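Local coordinates for protein sortase (Actinomyces oris, PDB 2XWG) that probably acts as a pilin-type (class C) sortase, a calcium-binding cysteine transpeptidase of fimbrial assembly that covalently joins protein subunits at the cell surface, at residues N67-A72 against G134-V139; T196-K201 against R222-G227. One frame throughout, in Å; residues are numbered along the deposited sequence.

Contact 1: N67-A72 against G134-V139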
loop_
_atom_site.group_PDB
_atom_site.type_symbol
_atom_site.label_atom_id
_atom_site.label_comp_id
_atom_site.label_asym_id
_atom_site.label_seq_id
_atom_site.Cartn_x
_atom_site.Cartn_y
_atom_site.Cartn_z
ATOM N N ASN A 67 -5.649 -5.252 13.775
ATOM C CA ASN A 67 -5.420 -5.285 15.214
ATOM C C ASN A 67 -4.791 -6.586 15.741
ATOM O O ASN A 67 -4.095 -6.582 16.762
ATOM C CB ASN A 67 -6.717 -4.930 15.945
ATOM C CG ASN A 67 -7.096 -3.470 15.758
ATOM O OD1 ASN A 67 -6.221 -2.605 15.641
ATOM N ND2 ASN A 67 -8.396 -3.184 15.716
ATOM N N ASN A 68 -5.025 -7.692 15.042
ATOM C CA ASN A 68 -4.320 -8.932 15.358
ATOM C C ASN A 68 -3.006 -9.072 14.580
ATOM O O ASN A 68 -2.249 -10.026 14.784
ATOM C CB ASN A 68 -5.212 -10.164 15.134
ATOM C CG ASN A 68 -6.225 -10.378 16.265
ATOM O OD1 ASN A 68 -7.436 -10.393 16.028
ATOM N ND2 ASN A 68 -5.727 -10.552 17.496
ATOM N N LEU A 69 -2.736 -8.114 13.696
ATOM C CA LEU A 69 -1.532 -8.159 12.874
ATOM C C LEU A 69 -0.290 -8.072 13.753
ATOM O O LEU A 69 -0.148 -7.159 14.575
ATOM C CB LEU A 69 -1.528 -7.037 11.829
ATOM C CG LEU A 69 -0.547 -7.178 10.656
ATOM C CD1 LEU A 69 -0.836 -8.441 9.845
ATOM C CD2 LEU A 69 -0.603 -5.961 9.773
ATOM N N GLU A 70 0.608 -9.030 13.564
ATOM C CA GLU A 70 1.799 -9.147 14.388
ATOM C C GLU A 70 3.052 -8.624 13.682
ATOM O O GLU A 70 3.402 -9.072 12.587
ATOM C CB GLU A 70 1.979 -10.606 14.841
ATOM C CG GLU A 70 2.424 -11.623 13.747
ATOM C CD GLU A 70 1.602 -11.600 12.435
ATOM O OE1 GLU A 70 0.361 -11.847 12.460
ATOM O OE2 GLU A 70 2.231 -11.359 11.370
ATOM N N SER A 71 3.715 -7.662 14.318
ATOM C CA SER A 71 4.989 -7.131 13.833
ATOM C C SER A 71 5.969 -8.251 13.460
ATOM O O SER A 71 6.028 -9.288 14.128
ATOM C CB SER A 71 5.608 -6.198 14.879
ATOM O OG SER A 71 5.482 -6.742 16.183
ATOM N N ALA A 72 6.737 -8.034 12.395
ATOM C CA ALA A 72 7.596 -9.076 11.844
ATOM C C ALA A 72 8.619 -8.474 10.880
ATOM O O ALA A 72 8.694 -7.253 10.724
ATOM C CB ALA A 72 6.748 -10.144 11.141
ATOM N N GLY A 134 1.718 -8.407 5.046
ATOM C CA GLY A 134 2.523 -8.169 6.220
ATOM C C GLY A 134 2.208 -6.815 6.795
ATOM O O GLY A 134 2.459 -6.585 7.973
ATOM N N THR A 135 1.662 -5.915 5.975
ATOM C CA THR A 135 1.318 -4.574 6.458
ATOM C C THR A 135 -0.198 -4.449 6.641
ATOM O O THR A 135 -0.947 -5.337 6.243
ATOM C CB THR A 135 1.847 -3.467 5.523
ATOM O OG1 THR A 135 1.148 -3.507 4.276
ATOM C CG2 THR A 135 3.315 -3.680 5.251
ATOM N N SER A 136 -0.635 -3.358 7.260
ATOM C CA SER A 136 -2.042 -3.153 7.547
ATOM C C SER A 136 -2.853 -3.036 6.262
ATOM O O SER A 136 -2.425 -2.403 5.302
ATOM C CB SER A 136 -2.218 -1.874 8.371
ATOM O OG SER A 136 -1.312 -1.822 9.463
ATOM N N LEU A 137 -4.031 -3.641 6.246
ATOM C CA LEU A 137 -4.968 -3.460 5.146
ATOM C C LEU A 137 -5.326 -1.985 5.025
ATOM O O LEU A 137 -5.375 -1.283 6.027
ATOM C CB LEU A 137 -6.225 -4.297 5.406
ATOM C CG LEU A 137 -5.980 -5.800 5.554
ATOM C CD1 LEU A 137 -7.265 -6.530 5.867
ATOM C CD2 LEU A 137 -5.326 -6.369 4.307
ATOM N N PRO A 138 -5.588 -1.499 3.803
ATOM C CA PRO A 138 -5.866 -0.064 3.631
ATOM C C PRO A 138 -7.293 0.349 4.018
ATOM O O PRO A 138 -8.086 0.734 3.142
ATOM C CB PRO A 138 -5.664 0.148 2.129
ATOM C CG PRO A 138 -5.985 -1.169 1.515
ATOM C CD PRO A 138 -5.570 -2.221 2.515
ATOM N N VAL A 139 -7.614 0.273 5.307
ATOM C CA VAL A 139 -8.910 0.721 5.812
ATOM C C VAL A 139 -8.674 1.775 6.883
ATOM O O VAL A 139 -9.592 2.155 7.615
ATOM C CB VAL A 139 -9.741 -0.441 6.413
ATOM C CG1 VAL A 139 -10.410 -1.285 5.318
ATOM C CG2 VAL A 139 -8.864 -1.304 7.315
#
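Leu-69 lays one methyl, CD2, over the flat face of the peptide group between Thr-135 and Ser-136. The nearest atom is the carbonyl carbon: CD2 of Leu-69 lies 3.5 Å from C of Thr-135, almost straight above the peptide plane. The same methyl is 3.6 Å from N of Ser-136. It is also 3.6 Å from O of Gly-134, so two successive peptide units share it. OG of Ser-136 stands further off, at 4.2 Å from CD2 of Leu-69.

The torsions of Leu-69 explain this placement. CG is turned anti to the backbone N (chi1 -163°). With chi2 at 61°, CD1 is turned aside and CD2 continues the line of the side chain toward Thr-135. Leu-69 itself lies in the extended chain that follows helix 55-68.

The loop is shaped by its own bonds. Gly-134 has a positive phi of 116°, which glycine readily adopts. The CB of Thr-135 is directed away from segment 67-72, and its OG1 bonds to Leu-132 O and Val-147 N. Ser-136 OG bonds to His-145 N. Both hydroxyls are thereby tied to the neighbouring sheet.

Contact 1 joins the chain after helix 55-68 to the loop between strands 129-131 and 144-149 of the sortase domain. Asn-66 of that helix adds a polar tie, its OD1 accepting from N of Leu-137.

The chemistry across the two segments is therefore a single apolar branch resting on polar backbone. Van der Waals contact holds it, while the directional bonds of Thr-135 and Ser-136 go to the chain around them, to Leu-132, His-145 and Val-147.

Contact 2: T196-K201 against R222-G227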
loop_
_atom_site.group_PDB
_atom_site.type_symbol
_atom_site.label_atom_id
_atom_site.label_comp_id
_atom_site.label_asym_id
_atom_site.label_seq_id
_atom_site.Cartn_x
_atom_site.Cartn_y
_atom_site.Cartn_z
ATOM N N THR A 196 14.256 -1.669 5.642
ATOM C CA THR A 196 12.812 -1.846 5.725
ATOM C C THR A 196 12.146 -1.302 7.003
ATOM O O THR A 196 10.922 -1.171 7.061
ATOM C CB THR A 196 12.514 -3.332 5.599
ATOM O OG1 THR A 196 11.920 -3.571 4.321
ATOM C CG2 THR A 196 11.617 -3.822 6.729
ATOM N N ASP A 197 12.948 -0.968 8.016
ATOM C CA ASP A 197 12.424 -0.534 9.318
ATOM C C ASP A 197 11.282 0.481 9.268
ATOM O O ASP A 197 10.447 0.508 10.181
ATOM C CB ASP A 197 13.539 0.044 10.194
ATOM C CG ASP A 197 14.494 -1.016 10.698
ATOM O OD1 ASP A 197 14.138 -2.217 10.609
ATOM O OD2 ASP A 197 15.592 -0.643 11.187
ATOM N N SER A 198 11.247 1.321 8.231
ATOM C CA SER A 198 10.299 2.440 8.218
ATOM C C SER A 198 8.928 2.095 7.634
ATOM O O SER A 198 8.087 2.981 7.450
ATOM C CB SER A 198 10.887 3.675 7.530
ATOM O OG SER A 198 11.080 3.447 6.152
ATOM N N LEU A 199 8.715 0.806 7.371
ATOM C CA LEU A 199 7.438 0.296 6.883
ATOM C C LEU A 199 6.632 -0.363 8.020
ATOM O O LEU A 199 5.525 -0.863 7.814
ATOM C CB LEU A 199 7.675 -0.722 5.755
ATOM C CG LEU A 199 8.499 -0.287 4.540
ATOM C CD1 LEU A 199 8.657 -1.440 3.568
ATOM C CD2 LEU A 199 7.898 0.945 3.844
ATOM N N ARG A 200 7.202 -0.358 9.220
ATOM C CA ARG A 200 6.611 -1.010 10.385
ATOM C C ARG A 200 5.494 -0.158 10.978
ATOM O O ARG A 200 5.479 1.062 10.788
ATOM C CB ARG A 200 7.709 -1.247 11.429
ATOM C CG ARG A 200 8.906 -2.014 10.874
ATOM C CD ARG A 200 10.061 -2.106 11.869
ATOM N NE ARG A 200 9.626 -2.739 13.105
ATOM C CZ ARG A 200 9.299 -4.024 13.211
ATOM N NH1 ARG A 200 9.363 -4.822 12.143
ATOM N NH2 ARG A 200 8.902 -4.508 14.385
ATOM N N LYS A 201 4.565 -0.781 11.703
ATOM C CA LYS A 201 3.535 -0.013 12.403
ATOM C C LYS A 201 4.152 1.083 13.261
ATOM O O LYS A 201 5.146 0.857 13.955
ATOM C CB LYS A 201 2.679 -0.914 13.296
ATOM C CG LYS A 201 1.628 -1.731 12.566
ATOM C CD LYS A 201 1.275 -2.979 13.362
ATOM C CE LYS A 201 0.909 -2.609 14.793
ATOM N NZ LYS A 201 0.984 -3.792 15.697
ATOM N N ARG A 222 14.795 2.431 -3.276
ATOM C CA ARG A 222 13.344 2.506 -3.149
ATOM C C ARG A 222 12.930 3.894 -2.731
ATOM O O ARG A 222 13.504 4.447 -1.817
ATOM C CB ARG A 222 12.850 1.564 -2.065
ATOM C CG ARG A 222 13.214 0.139 -2.286
ATOM C CD ARG A 222 12.830 -0.315 -3.658
ATOM N NE ARG A 222 13.186 -1.719 -3.811
ATOM C CZ ARG A 222 14.030 -2.181 -4.724
ATOM N NH1 ARG A 222 14.613 -1.339 -5.574
ATOM N NH2 ARG A 222 14.282 -3.486 -4.795
ATOM N N LEU A 223 11.911 4.453 -3.369
ATOM C CA LEU A 223 11.392 5.740 -2.936
ATOM C C LEU A 223 10.147 5.525 -2.063
ATOM O O LEU A 223 9.216 4.842 -2.473
ATOM C CB LEU A 223 11.092 6.610 -4.149
ATOM C CG LEU A 223 10.168 7.783 -3.872
ATOM C CD1 LEU A 223 10.950 8.838 -3.132
ATOM C CD2 LEU A 223 9.620 8.348 -5.178
ATOM N N LEU A 224 10.149 6.074 -0.849
ATOM C CA LEU A 224 9.065 5.868 0.112
ATOM C C LEU A 224 8.415 7.183 0.389
ATOM O O LEU A 224 9.029 8.050 0.986
ATOM C CB LEU A 224 9.563 5.326 1.452
ATOM C CG LEU A 224 10.462 4.089 1.607
ATOM C CD1 LEU A 224 10.118 3.352 2.880
ATOM C CD2 LEU A 224 10.381 3.126 0.467
ATOM N N VAL A 225 7.166 7.327 -0.030
ATOM C CA VAL A 225 6.377 8.500 0.272
ATOM C C VAL A 225 5.358 8.091 1.326
ATOM O O VAL A 225 4.551 7.192 1.100
ATOM C CB VAL A 225 5.654 9.009 -0.983
ATOM C CG1 VAL A 225 4.520 9.982 -0.614
ATOM C CG2 VAL A 225 6.643 9.647 -1.953
ATOM N N THR A 226 5.411 8.725 2.490
ATOM C CA THR A 226 4.526 8.360 3.579
ATOM C C THR A 226 3.499 9.462 3.755
ATOM O O THR A 226 3.847 10.642 3.750
ATOM C CB THR A 226 5.298 8.167 4.903
ATOM O OG1 THR A 226 6.317 7.162 4.748
ATOM C CG2 THR A 226 4.349 7.763 6.029
ATOM N N GLY A 227 2.232 9.087 3.886
ATOM C CA GLY A 227 1.192 10.058 4.174
ATOM C C GLY A 227 0.571 9.738 5.520
ATOM O O GLY A 227 0.584 8.578 5.949
#
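Leu-224 reaches out from strand 221-229 of the sortase beta fold and meets Leu-199 and Ser-198, which lie on a short 3-10 turn. That turn belongs to the loop between strands 179-191 and 206-214. It is closed by N of Leu-199 bonding to O of Thr-196 at 3.0 Å.

The two leucine side chains cross at about a right angle. Each has CG anti to its own carbonyl carbon, but chi2 differs. Leu-199 is fully staggered, at 178°. Leu-224, at -146°, is well off a staggered value, possibly reflecting the close contact.

Leu-224 also packs on Ile-211 of strand 206-214, and Leu-199 on Ile-74. The turn thus packs on this part of the sheet, at Leu-224. The predicted nucleophile Cys-213 is near, its side chain about 9 Å from that of Leu-224. On the same strand Arg-222 forms a salt bridge with Asp-76, in the Asp-Pro-Trp sequence characteristic of the lid of pilin sortases.

One methyl makes both cross-segment contacts: CD1 of Leu-224 is 3.4 Å from CD2 of Leu-199 and 3.4 Å from OG of Ser-198.

How the contacts relate
From the N terminus, the chain leaves helix 55-68, passes calcium ligands Pro-77 and Glu-80, helix 87-93 and calcium ligands His-94 and Asp-97, and enters the first strands of the sheet. Contact 1 closes this long loop at 134-139. Contact 2 opens only later, at 196-201, and closes a shorter loop around strand 206-214. The two are in series and neither encloses the other. They meet in space all the same. Ala-72 O and Arg-200 NH1 are 2.9 Å apart, a probable hydrogen bond, and Lys-201 packs near Leu-69 and Ser-136. Segment 196-201 therefore links the stretch following the N-terminal helix to strand 221-229.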